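Side-chain contacts in spore germination lipase LipC (Metagenome, PDB 6NKD), which probably hydrolyses lipid esters, lysophospholipids among them, as a GDSL-family lipase thought to act in spore germination: residues K30-E35 / G194-S199; G50-E55 / G81-Q86; E102-C107 / S151-H156; Q165-D170 / R203-G208. All blocks are in the same frame, centred on the assembly; numbering follows the deposited sequence.

Contact 1: residues K30-E35 / G194-S199. With SO4 (sulfate ion), chain D.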
loop_
_atom_site.group_PDB
_atom_site.type_symbol
_atom_site.label_atom_id
_atom_site.label_comp_id
_atom_site.label_asym_id
_atom_site.label_seq_id
_atom_site.Cartn_x
_atom_site.Cartn_y
_atom_site.Cartn_z
ATOM N N LYS A 30 -20.149 10.460 -6.407
ATOM C CA LYS A 30 -19.824 11.584 -7.278
ATOM C C LYS A 30 -20.361 11.364 -8.687
ATOM O O LYS A 30 -20.886 12.294 -9.309
ATOM C CB LYS A 30 -18.311 11.804 -7.301
ATOM C CG LYS A 30 -17.787 12.494 -8.553
ATOM C CD LYS A 30 -16.287 12.723 -8.461
ATOM C CE LYS A 30 -15.634 12.723 -9.833
ATOM N NZ LYS A 30 -16.229 13.741 -10.739
ATOM N N ARG A 31 -20.250 10.136 -9.202
ATOM C CA ARG A 31 -20.744 9.854 -10.545
ATOM C C ARG A 31 -22.261 9.975 -10.613
ATOM O O ARG A 31 -22.804 10.508 -11.588
ATOM C CB ARG A 31 -20.291 8.463 -10.988
ATOM C CG ARG A 31 -20.895 8.004 -12.304
ATOM C CD ARG A 31 -20.180 6.776 -12.841
ATOM N NE ARG A 31 -18.792 7.066 -13.186
ATOM C CZ ARG A 31 -17.970 6.199 -13.769
ATOM N NH1 ARG A 31 -18.397 4.982 -14.076
ATOM N NH2 ARG A 31 -16.722 6.550 -14.048
ATOM N N LYS A 32 -22.963 9.489 -9.587
ATOM C CA LYS A 32 -24.416 9.602 -9.571
ATOM C C LYS A 32 -24.861 11.042 -9.355
ATOM O O LYS A 32 -25.916 11.445 -9.857
ATOM C CB LYS A 32 -25.001 8.694 -8.491
ATOM C CG LYS A 32 -24.625 7.236 -8.659
ATOM C CD LYS A 32 -25.254 6.368 -7.590
ATOM C CE LYS A 32 -24.746 4.945 -7.700
ATOM N NZ LYS A 32 -25.861 3.965 -7.726
HETATM N N MSE A 33 -24.076 11.823 -8.620
HETATM C CA MSE A 33 -24.361 13.237 -8.415
HETATM C C MSE A 33 -24.317 13.979 -9.745
HETATM O O MSE A 33 -25.174 14.817 -10.026
HETATM C CB MSE A 33 -23.364 13.849 -7.431
HETATM C CG MSE A 33 -23.681 15.271 -7.016
HETATM SE SE MSE A 33 -22.249 16.039 -5.944
HETATM C CE MSE A 33 -22.113 14.654 -4.581
ATOM N N GLU A 34 -23.305 13.661 -10.559
ATOM C CA GLU A 34 -23.218 14.239 -11.896
ATOM C C GLU A 34 -24.401 13.813 -12.756
ATOM O O GLU A 34 -24.939 14.614 -13.529
ATOM C CB GLU A 34 -21.908 13.826 -12.566
ATOM C CG GLU A 34 -20.650 14.300 -11.862
ATOM C CD GLU A 34 -19.386 13.849 -12.569
ATOM O OE1 GLU A 34 -19.485 12.990 -13.470
ATOM O OE2 GLU A 34 -18.297 14.357 -12.231
ATOM N N GLU A 35 -24.817 12.551 -12.632
ATOM C CA GLU A 35 -25.901 12.038 -13.462
ATOM C C GLU A 35 -27.242 12.649 -13.070
ATOM O O GLU A 35 -28.078 12.930 -13.936
ATOM C CB GLU A 35 -25.943 10.513 -13.361
ATOM C CG GLU A 35 -26.983 9.839 -14.237
ATOM C CD GLU A 35 -26.817 8.332 -14.268
ATOM O OE1 GLU A 35 -26.894 7.745 -15.371
ATOM O OE2 GLU A 35 -26.597 7.733 -13.193
ATOM N N GLY A 194 -20.931 -3.289 -0.951
ATOM C CA GLY A 194 -21.367 -2.445 0.150
ATOM C C GLY A 194 -21.177 -0.968 -0.136
ATOM O O GLY A 194 -22.035 -0.146 0.191
ATOM N N TYR A 195 -20.046 -0.611 -0.748
ATOM C CA TYR A 195 -19.830 0.782 -1.122
ATOM C C TYR A 195 -20.808 1.219 -2.203
ATOM O O TYR A 195 -21.277 2.363 -2.200
ATOM C CB TYR A 195 -18.390 0.991 -1.585
ATOM C CG TYR A 195 -17.395 1.084 -0.453
ATOM C CD1 TYR A 195 -17.481 2.100 0.488
ATOM C CD2 TYR A 195 -16.360 0.167 -0.335
ATOM C CE1 TYR A 195 -16.572 2.194 1.524
ATOM C CE2 TYR A 195 -15.444 0.252 0.696
ATOM C CZ TYR A 195 -15.555 1.268 1.622
ATOM O OH TYR A 195 -14.645 1.359 2.650
ATOM N N GLU A 196 -21.127 0.323 -3.139
ATOM C CA GLU A 196 -22.108 0.660 -4.162
ATOM C C GLU A 196 -23.476 0.905 -3.539
ATOM O O GLU A 196 -24.164 1.869 -3.893
ATOM C CB GLU A 196 -22.180 -0.448 -5.212
ATOM C CG GLU A 196 -23.185 -0.182 -6.319
ATOM C CD GLU A 196 -22.914 1.115 -7.056
ATOM O OE1 GLU A 196 -21.743 1.370 -7.411
ATOM O OE2 GLU A 196 -23.871 1.886 -7.273
ATOM N N ALA A 197 -23.876 0.051 -2.594
ATOM C CA ALA A 197 -25.159 0.237 -1.927
ATOM C C ALA A 197 -25.176 1.508 -1.088
ATOM O O ALA A 197 -26.223 2.153 -0.966
ATOM C CB ALA A 197 -25.480 -0.981 -1.062
HETATM N N MSE A 198 -24.040 1.885 -0.508
HETATM C CA MSE A 198 -23.956 3.117 0.270
HETATM C C MSE A 198 -24.167 4.331 -0.624
HETATM O O MSE A 198 -24.883 5.264 -0.257
HETATM C CB MSE A 198 -22.610 3.223 0.987
HETATM C CG MSE A 198 -22.510 2.396 2.258
HETATM SE SE MSE A 198 -20.698 2.344 2.985
HETATM C CE MSE A 198 -20.471 4.225 3.428
ATOM N N SER A 199 -23.543 4.314 -1.805
ATOM C CA SER A 199 -23.712 5.422 -2.737
ATOM C C SER A 199 -25.146 5.517 -3.243
ATOM O O SER A 199 -25.635 6.621 -3.504
ATOM C CB SER A 199 -22.736 5.286 -3.906
ATOM O OG SER A 199 -22.944 4.081 -4.622
HETATM S S SO4 D . -16.601 10.234 -13.260
HETATM O O1 SO4 D . -15.775 11.413 -13.015
HETATM O O2 SO4 D . -16.762 9.490 -12.014
HETATM O O3 SO4 D . -17.913 10.648 -13.749
HETATM O O4 SO4 D . -15.958 9.382 -14.256
#
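A single ion pair, Lys32 with Glu196, is the only hydrogen bond or salt bridge between two helical segments whose nearest CA atoms, those of Lys32 and Ser199, stay 8.0 Å apart. Lys32 NZ donates to Glu196 OE2 at 2.9 Å and arrives almost in line with the C-O bond. The two side chains slant across one another. Glu196 can reach because its chain, anti to the backbone N at CG, kinks at chi2 (58°) and swings the carboxylate towards the lysine. Beside the ion pair, Ser199 OG lies 3.7 Å from Lys32 CE and is itself turned back onto its own helix, donating to Glu196 O at 2.6 Å. The carboxylate has a second cationic partner in Arg28, bound through OE1, which probably offsets the nearby acidic Glu200. On another side of residues 30-35 a sulfate ion, probably from the crystallisation liquor, sits at the edge of the Arg31 guanidinium, with NH2 2.9 Å from O4; Gln68 of the second subunit also binds it. The contact thus joins helix 25-37 to helix 192-204, with Met198 reaching from the latter to both Phe25 and helix 171-175.

Contact 2: residues G50-E55 / G81-Q86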
loop_
_atom_site.group_PDB
_atom_site.type_symbol
_atom_site.label_atom_id
_atom_site.label_comp_id
_atom_site.label_asym_id
_atom_site.label_seq_id
_atom_site.Cartn_x
_atom_site.Cartn_y
_atom_site.Cartn_z
ATOM N N GLY A 50 -8.177 5.268 10.812
ATOM C CA GLY A 50 -7.970 5.609 12.204
ATOM C C GLY A 50 -8.152 7.070 12.540
ATOM O O GLY A 50 -7.725 7.497 13.619
ATOM N N LEU A 51 -8.767 7.852 11.658
ATOM C CA LEU A 51 -9.012 9.268 11.917
ATOM C C LEU A 51 -10.306 9.389 12.709
ATOM O O LEU A 51 -11.403 9.295 12.152
ATOM C CB LEU A 51 -9.084 10.049 10.610
ATOM C CG LEU A 51 -8.323 11.375 10.572
ATOM C CD1 LEU A 51 -6.834 11.133 10.760
ATOM C CD2 LEU A 51 -8.590 12.107 9.267
ATOM N N GLU A 52 -10.185 9.598 14.017
ATOM C CA GLU A 52 -11.355 9.671 14.875
ATOM C C GLU A 52 -12.053 11.022 14.720
ATOM O O GLU A 52 -11.551 11.947 14.076
ATOM C CB GLU A 52 -10.965 9.414 16.330
ATOM C CG GLU A 52 -10.345 8.041 16.549
ATOM C CD GLU A 52 -10.227 7.670 18.014
ATOM O OE1 GLU A 52 -10.825 8.371 18.858
ATOM O OE2 GLU A 52 -9.537 6.675 18.321
ATOM N N THR A 53 -13.239 11.121 15.326
ATOM C CA THR A 53 -14.105 12.272 15.086
ATOM C C THR A 53 -13.504 13.567 15.619
ATOM O O THR A 53 -13.709 14.630 15.022
ATOM C CB THR A 53 -15.481 12.031 15.708
ATOM O OG1 THR A 53 -15.336 11.768 17.109
ATOM C CG2 THR A 53 -16.168 10.845 15.038
ATOM N N SER A 54 -12.766 13.507 16.729
ATOM C CA SER A 54 -12.164 14.722 17.270
ATOM C C SER A 54 -11.143 15.306 16.303
ATOM O O SER A 54 -11.060 16.528 16.138
ATOM C CB SER A 54 -11.520 14.434 18.627
ATOM O OG SER A 54 -10.447 13.519 18.500
ATOM N N GLU A 55 -10.357 14.446 15.652
ATOM C CA GLU A 55 -9.382 14.927 14.680
ATOM C C GLU A 55 -10.070 15.555 13.476
ATOM O O GLU A 55 -9.648 16.610 12.992
ATOM C CB GLU A 55 -8.475 13.781 14.238
ATOM C CG GLU A 55 -7.656 13.175 15.362
ATOM C CD GLU A 55 -7.217 11.760 15.057
ATOM O OE1 GLU A 55 -7.910 11.087 14.267
ATOM O OE2 GLU A 55 -6.183 11.320 15.601
ATOM N N GLY A 81 -16.552 4.708 13.538
ATOM C CA GLY A 81 -16.587 3.273 13.306
ATOM C C GLY A 81 -15.519 2.517 14.079
ATOM O O GLY A 81 -15.762 1.409 14.565
ATOM N N ASN A 82 -14.325 3.100 14.200
ATOM C CA ASN A 82 -13.249 2.428 14.919
ATOM C C ASN A 82 -13.442 2.484 16.430
ATOM O O ASN A 82 -12.893 1.636 17.144
ATOM C CB ASN A 82 -11.900 3.035 14.534
ATOM C CG ASN A 82 -10.727 2.221 15.039
ATOM O OD1 ASN A 82 -9.990 2.655 15.924
ATOM N ND2 ASN A 82 -10.551 1.028 14.481
ATOM N N ASP A 83 -14.204 3.460 16.931
ATOM C CA ASP A 83 -14.505 3.497 18.357
ATOM C C ASP A 83 -15.348 2.300 18.779
ATOM O O ASP A 83 -15.212 1.812 19.906
ATOM C CB ASP A 83 -15.219 4.801 18.714
ATOM C CG ASP A 83 -14.424 6.030 18.320
ATOM O OD1 ASP A 83 -13.451 5.890 17.549
ATOM O OD2 ASP A 83 -14.769 7.137 18.783
ATOM N N LEU A 84 -16.218 1.818 17.888
ATOM C CA LEU A 84 -16.995 0.619 18.186
ATOM C C LEU A 84 -16.085 -0.594 18.325
ATOM O O LEU A 84 -16.262 -1.411 19.238
ATOM C CB LEU A 84 -18.047 0.399 17.095
ATOM C CG LEU A 84 -19.072 -0.737 17.213
ATOM C CD1 LEU A 84 -18.553 -2.046 16.622
ATOM C CD2 LEU A 84 -19.521 -0.937 18.656
ATOM N N LEU A 85 -15.104 -0.729 17.429
ATOM C CA LEU A 85 -14.166 -1.842 17.524
ATOM C C LEU A 85 -13.345 -1.758 18.804
ATOM O O LEU A 85 -13.130 -2.772 19.478
ATOM C CB LEU A 85 -13.251 -1.871 16.300
ATOM C CG LEU A 85 -13.688 -2.721 15.102
ATOM C CD1 LEU A 85 -15.014 -2.242 14.532
ATOM C CD2 LEU A 85 -12.613 -2.728 14.024
ATOM N N GLN A 86 -12.880 -0.558 19.157
ATOM C CA GLN A 86 -12.132 -0.397 20.399
ATOM C C GLN A 86 -13.006 -0.699 21.609
ATOM O O GLN A 86 -12.549 -1.319 22.576
ATOM C CB GLN A 86 -11.562 1.019 20.494
ATOM C CG GLN A 86 -10.482 1.336 19.473
ATOM C CD GLN A 86 -9.968 2.757 19.603
ATOM O OE1 GLN A 86 -10.472 3.537 20.411
ATOM N NE2 GLN A 86 -8.961 3.099 18.809
#
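Glu52 extends its carboxylate into the angle between Asp83 and Gln86, which project from one side of the helix that holds them. Against Asp83 it lies aslant, the two carboxylate planes 62° apart, and Glu52 CD lies 3.7 Å from Asp83 OD1, while the like-charged Glu52 OE1 and Asp83 OD1 are 3.8 Å apart. Gln86 arrives from the opposite direction, its amide plane turned 66° from that of the glutamate, and Gln86 NE2 stops 3.7 Å from Glu52 OE2. Glu52 owes its reach to a straight chain beyond CG, set anti to the carbonyl carbon at chi1 -60°. The residue also occupies the N-cap position of helix 53-59, where its backbone N donates to Glu55 OE1, three residues on, at 2.7 Å; its own side chain is directed across the contact instead. Gly50 and Asn82, within the same segments, are substrate-binding residues by similarity, the pair that in GDSL enzymes usually serves the oxyanion hole. His106 of the third subunit packs on Glu52, while Cys107 of the same subunit as Asp83 touches that aspartate. No hydrogen bond links the two segments, so the contact is a meeting of polar groups in which two acids lie close together in a largely buried place; such proximity would be expected to raise the pKa of at least one of them.

Contact 3: residues E102-C107 / S151-H156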
loop_
_atom_site.group_PDB
_atom_site.type_symbol
_atom_site.label_atom_id
_atom_site.label_comp_id
_atom_site.label_asym_id
_atom_site.label_seq_id
_atom_site.Cartn_x
_atom_site.Cartn_y
_atom_site.Cartn_z
ATOM N N GLU A 102 -19.996 6.272 26.626
ATOM C CA GLU A 102 -19.142 7.441 26.797
ATOM C C GLU A 102 -18.419 7.786 25.501
ATOM O O GLU A 102 -18.299 8.964 25.143
ATOM C CB GLU A 102 -18.137 7.201 27.924
ATOM C CG GLU A 102 -17.346 8.438 28.324
ATOM C CD GLU A 102 -18.166 9.417 29.143
ATOM O OE1 GLU A 102 -18.167 9.300 30.387
ATOM O OE2 GLU A 102 -18.818 10.299 28.543
ATOM N N ALA A 103 -17.933 6.771 24.781
ATOM C CA ALA A 103 -17.270 7.019 23.504
ATOM C C ALA A 103 -18.267 7.469 22.445
ATOM O O ALA A 103 -17.970 8.363 21.644
ATOM C CB ALA A 103 -16.525 5.765 23.047
ATOM N N SER A 104 -19.453 6.855 22.421
ATOM C CA SER A 104 -20.505 7.298 21.511
ATOM C C SER A 104 -20.952 8.720 21.827
ATOM O O SER A 104 -21.335 9.467 20.918
ATOM C CB SER A 104 -21.691 6.335 21.578
ATOM O OG SER A 104 -22.873 6.929 21.073
ATOM N N SER A 105 -20.907 9.112 23.102
ATOM C CA SER A 105 -21.253 10.481 23.465
ATOM C C SER A 105 -20.225 11.477 22.942
ATOM O O SER A 105 -20.572 12.629 22.656
ATOM C CB SER A 105 -21.387 10.605 24.983
ATOM O OG SER A 105 -21.711 11.932 25.363
ATOM N N HIS A 106 -18.966 11.057 22.809
ATOM C CA HIS A 106 -17.941 11.956 22.286
ATOM C C HIS A 106 -18.097 12.158 20.785
ATOM O O HIS A 106 -17.863 13.259 20.274
ATOM C CB HIS A 106 -16.549 11.415 22.612
ATOM C CG HIS A 106 -16.199 11.486 24.065
ATOM N ND1 HIS A 106 -15.030 10.967 24.576
ATOM C CD2 HIS A 106 -16.865 12.019 25.118
ATOM C CE1 HIS A 106 -14.990 11.173 25.880
ATOM N NE2 HIS A 106 -16.092 11.811 26.234
ATOM N N CYS A 107 -18.492 11.107 20.063
ATOM C CA CYS A 107 -18.694 11.231 18.622
ATOM C C CYS A 107 -19.865 12.155 18.312
ATOM O O CYS A 107 -19.762 13.039 17.453
ATOM C CB CYS A 107 -18.924 9.852 18.003
ATOM S SG CYS A 107 -17.516 8.725 18.071
ATOM N N SER A 151 -27.365 0.930 17.484
ATOM C CA SER A 151 -28.710 1.477 17.336
ATOM C C SER A 151 -28.903 2.710 18.209
ATOM O O SER A 151 -29.555 3.676 17.795
ATOM C CB SER A 151 -29.754 0.414 17.675
ATOM O OG SER A 151 -29.637 -0.713 16.822
ATOM N N GLY A 152 -28.344 2.696 19.421
ATOM C CA GLY A 152 -28.472 3.850 20.293
ATOM C C GLY A 152 -27.716 5.056 19.771
ATOM O O GLY A 152 -28.189 6.191 19.876
ATOM N N PHE A 153 -26.531 4.827 19.202
ATOM C CA PHE A 153 -25.776 5.926 18.614
ATOM C C PHE A 153 -26.485 6.502 17.396
ATOM O O PHE A 153 -26.360 7.699 17.117
ATOM C CB PHE A 153 -24.369 5.454 18.241
ATOM C CG PHE A 153 -23.584 6.452 17.437
ATOM C CD1 PHE A 153 -22.927 7.500 18.057
ATOM C CD2 PHE A 153 -23.501 6.337 16.059
ATOM C CE1 PHE A 153 -22.204 8.419 17.318
ATOM C CE2 PHE A 153 -22.782 7.253 15.313
ATOM C CZ PHE A 153 -22.132 8.294 15.944
ATOM N N ASN A 154 -27.241 5.675 16.671
ATOM C CA ASN A 154 -27.881 6.135 15.444
ATOM C C ASN A 154 -29.131 6.959 15.730
ATOM O O ASN A 154 -29.396 7.944 15.031
ATOM C CB ASN A 154 -28.213 4.943 14.546
ATOM C CG ASN A 154 -26.988 4.382 13.847
ATOM O OD1 ASN A 154 -25.868 4.854 14.053
ATOM N ND2 ASN A 154 -27.195 3.366 13.017
ATOM N N ARG A 155 -29.915 6.579 16.742
ATOM C CA ARG A 155 -31.088 7.379 17.080
ATOM C C ARG A 155 -30.689 8.710 17.703
ATOM O O ARG A 155 -31.371 9.720 17.493
ATOM C CB ARG A 155 -32.022 6.600 18.010
ATOM C CG ARG A 155 -31.429 6.231 19.362
ATOM C CD ARG A 155 -32.446 5.504 20.234
ATOM N NE ARG A 155 -31.881 5.113 21.524
ATOM C CZ ARG A 155 -31.979 5.836 22.635
ATOM N NH1 ARG A 155 -32.626 6.995 22.623
ATOM N NH2 ARG A 155 -31.432 5.401 23.762
ATOM N N HIS A 156 -29.589 8.736 18.459
ATOM C CA HIS A 156 -29.056 9.998 18.955
ATOM C C HIS A 156 -28.398 10.810 17.850
ATOM O O HIS A 156 -28.304 12.036 17.968
ATOM C CB HIS A 156 -28.053 9.741 20.083
ATOM C CG HIS A 156 -28.675 9.216 21.341
ATOM N ND1 HIS A 156 -27.992 8.412 22.229
ATOM C CD2 HIS A 156 -29.912 9.388 21.866
ATOM C CE1 HIS A 156 -28.783 8.107 23.243
ATOM N NE2 HIS A 156 -29.954 8.688 23.047
#
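This is a buried helix-to-helix packing contact, in which Phe153 of helix 144-157 lies against Ser104 and Cys107, one turn apart on helix 98-122. The backbones come close: the CA atoms of Ser104 and Phe153 are 6.2 Å apart, with the small serine at the point of nearest approach. Phe153 sends its ring across because CG stands anti to the backbone N (chi1 171°). Ser104 OG sits at the ring edge, near its plane, 3.1 Å from Phe153 CD1, and also 3.5 Å from Phe153 CB. The backbone takes part as well, for Ser104 O meets the ring edge in plane, 3.8 Å from Phe153 CE1. Further along the helix, Cys107 CB approaches obliquely and makes the apolar part of the contact, 3.6 Å from Phe153 CE1. No hydrogen bond crosses between the segments, which meet by packing alone, Ser104 O included. Leu136 adds a further neighbour to the phenyl ring. Cys107 is also tied by a disulfide to Cys80, near the start of helix 81-94, so the helix that receives the phenylalanine is covalently fixed close to the substrate-binding Asn82, assigned by similarity. The two helices lead into strands 130-134 and 166-169 in turn, and their packing belongs to one helical layer of the three-layer alpha/beta/alpha sandwich of SGNH hydrolases.

Contact 4: residues Q165-D170 / R203-G208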
loop_
_atom_site.group_PDB
_atom_site.type_symbol
_atom_site.label_atom_id
_atom_site.label_comp_id
_atom_site.label_asym_id
_atom_site.label_seq_id
_atom_site.Cartn_x
_atom_site.Cartn_y
_atom_site.Cartn_z
ATOM N N GLN A 165 -31.252 20.221 3.889
ATOM C CA GLN A 165 -29.862 20.667 3.917
ATOM C C GLN A 165 -28.966 19.635 4.594
ATOM O O GLN A 165 -27.938 19.229 4.042
ATOM C CB GLN A 165 -29.754 22.020 4.624
ATOM C CG GLN A 165 -30.261 23.206 3.812
ATOM C CD GLN A 165 -31.666 23.633 4.195
ATOM O OE1 GLN A 165 -32.493 22.812 4.591
ATOM N NE2 GLN A 165 -31.939 24.929 4.087
ATOM N N ILE A 166 -29.344 19.198 5.792
ATOM C CA ILE A 166 -28.582 18.221 6.562
ATOM C C ILE A 166 -29.403 16.944 6.653
ATOM O O ILE A 166 -30.560 16.973 7.090
ATOM C CB ILE A 166 -28.236 18.751 7.964
ATOM C CG1 ILE A 166 -27.812 20.221 7.897
ATOM C CG2 ILE A 166 -27.140 17.903 8.595
ATOM C CD1 ILE A 166 -26.552 20.466 7.101
ATOM N N LYS A 167 -28.809 15.827 6.244
ATOM C CA LYS A 167 -29.474 14.534 6.284
ATOM C C LYS A 167 -28.539 13.492 6.877
ATOM O O LYS A 167 -27.328 13.519 6.636
ATOM C CB LYS A 167 -29.931 14.085 4.888
ATOM C CG LYS A 167 -31.198 14.767 4.393
ATOM C CD LYS A 167 -31.879 13.941 3.312
ATOM C CE LYS A 167 -33.243 14.508 2.959
ATOM N NZ LYS A 167 -33.996 13.605 2.047
ATOM N N VAL A 168 -29.109 12.580 7.657
ATOM C CA VAL A 168 -28.377 11.463 8.241
ATOM C C VAL A 168 -28.699 10.221 7.424
ATOM O O VAL A 168 -29.858 9.793 7.360
ATOM C CB VAL A 168 -28.738 11.265 9.721
ATOM C CG1 VAL A 168 -27.914 10.137 10.320
ATOM C CG2 VAL A 168 -28.527 12.558 10.492
ATOM N N ILE A 169 -27.680 9.644 6.798
ATOM C CA ILE A 169 -27.877 8.513 5.899
ATOM C C ILE A 169 -27.944 7.230 6.716
ATOM O O ILE A 169 -27.071 6.960 7.549
ATOM C CB ILE A 169 -26.753 8.454 4.852
ATOM C CG1 ILE A 169 -26.664 9.786 4.105
ATOM C CG2 ILE A 169 -26.985 7.310 3.879
ATOM C CD1 ILE A 169 -27.940 10.180 3.390
ATOM N N ASP A 170 -28.987 6.433 6.476
ATOM C CA ASP A 170 -29.227 5.212 7.243
ATOM C C ASP A 170 -28.370 4.087 6.667
ATOM O O ASP A 170 -28.841 3.196 5.954
ATOM C CB ASP A 170 -30.708 4.855 7.233
ATOM C CG ASP A 170 -31.078 3.864 8.318
ATOM O OD1 ASP A 170 -30.176 3.425 9.063
ATOM O OD2 ASP A 170 -32.277 3.527 8.428
ATOM N N ARG A 203 -27.624 8.914 -3.074
ATOM C CA ARG A 203 -28.396 9.451 -4.189
ATOM C C ARG A 203 -29.887 9.456 -3.878
ATOM O O ARG A 203 -30.607 10.369 -4.302
ATOM C CB ARG A 203 -28.105 8.644 -5.457
ATOM C CG ARG A 203 -29.342 8.233 -6.242
ATOM C CD ARG A 203 -28.998 7.314 -7.401
ATOM N NE ARG A 203 -28.390 8.033 -8.516
ATOM C CZ ARG A 203 -28.061 7.470 -9.674
ATOM N NH1 ARG A 203 -27.513 8.199 -10.636
ATOM N NH2 ARG A 203 -28.279 6.177 -9.871
ATOM N N ALA A 204 -30.361 8.460 -3.125
ATOM C CA ALA A 204 -31.770 8.398 -2.760
ATOM C C ALA A 204 -32.171 9.527 -1.821
ATOM O O ALA A 204 -33.354 9.880 -1.767
ATOM C CB ALA A 204 -32.085 7.048 -2.116
ATOM N N ALA A 205 -31.217 10.101 -1.087
ATOM C CA ALA A 205 -31.529 11.166 -0.145
ATOM C C ALA A 205 -31.872 12.483 -0.826
ATOM O O ALA A 205 -32.323 13.409 -0.147
ATOM C CB ALA A 205 -30.359 11.378 0.816
ATOM N N GLY A 206 -31.671 12.591 -2.134
ATOM C CA GLY A 206 -31.948 13.828 -2.830
ATOM C C GLY A 206 -30.796 14.810 -2.731
ATOM O O GLY A 206 -29.694 14.492 -2.273
ATOM N N TYR A 207 -31.069 16.041 -3.174
ATOM C CA TYR A 207 -30.033 17.066 -3.186
ATOM C C TYR A 207 -30.524 18.429 -2.709
ATOM O O TYR A 207 -29.776 19.409 -2.822
ATOM C CB TYR A 207 -29.422 17.182 -4.589
ATOM C CG TYR A 207 -28.816 15.882 -5.075
ATOM C CD1 TYR A 207 -27.534 15.507 -4.694
ATOM C CD2 TYR A 207 -29.533 15.024 -5.897
ATOM C CE1 TYR A 207 -26.979 14.316 -5.128
ATOM C CE2 TYR A 207 -28.988 13.832 -6.336
ATOM C CZ TYR A 207 -27.711 13.483 -5.948
ATOM O OH TYR A 207 -27.163 12.297 -6.385
ATOM N N GLY A 208 -31.743 18.526 -2.187
ATOM C CA GLY A 208 -32.171 19.756 -1.535
ATOM C C GLY A 208 -32.278 20.922 -2.498
ATOM O O GLY A 208 -32.835 20.805 -3.596
#
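Lys167 and Ala205 bring the two backbones together, with CA atoms 7.5 Å apart, where strand 166-169 passes the chain leaving helix 192-204. Gln165 and Ile166, both facing Ser162, fit a classic beta bulge at the strand's start. On the other side, the chain abandons helical geometry at Gly206, whose positive phi (83°) turns it out of the helix axis, while Gly206 N still makes a bond of 3.3 Å to Arg203 O. Ala205, just before this turn, presents both its methyl group and its carbonyl to the strand. Lys167 grips the carbonyl: NZ donates to Ala205 O at 2.8 Å, with a C=O...donor angle of 135° and the donor tilted 24° from the carbonyl plane. The Lys167 chain stays extended beyond CG and passes alongside Ala205, Lys167 CD lying 3.9 Å from Ala205 CB. Two residues on, Ile169 adds an apolar touch from the same face of the strand, its CD1 being 3.7 Å from the Ala205 CB methyl. The Lys167 ammonium lies near the C-terminal end of helix 192-204, where the helix dipole would probably favour a cation. Strand 166-169 is the outermost strand on this side of the sheet within the chain and bonds to strand 130-134 through Lys167 and Ile169. Ile166 packs on helix 98-122, whereas Ile169 packs on Lys201 and Leu202 of helix 192-204; Tyr207 turns away to lie on helix 25-37, so the contact lies between the sheet edge and the end of the C-terminal helix.

How the contacts relate
Contacts 2 and 3 are buried and adjoin each other, Asp83 of contact 2 packing on Cys107 of contact 3, whereas contacts 1 and 4 are only partly buried; contact 1 lies across the chain's centre from both buried ones. Contacts 1 and 4 share helix 192-204 and meet through a salt bridge, Glu35 OE2 lying 2.8 Å from Arg203 NH1. Chemistry differs with place, though not simply with burial: a salt bridge and a lysine-carbonyl bond serve the partly buried pair, while contact 3 relies on packing round an aromatic ring and contact 2 sets acids together in segments that also hold the substrate-binding residues inferred by similarity. Contacts 1 and 4 lie away from those sites.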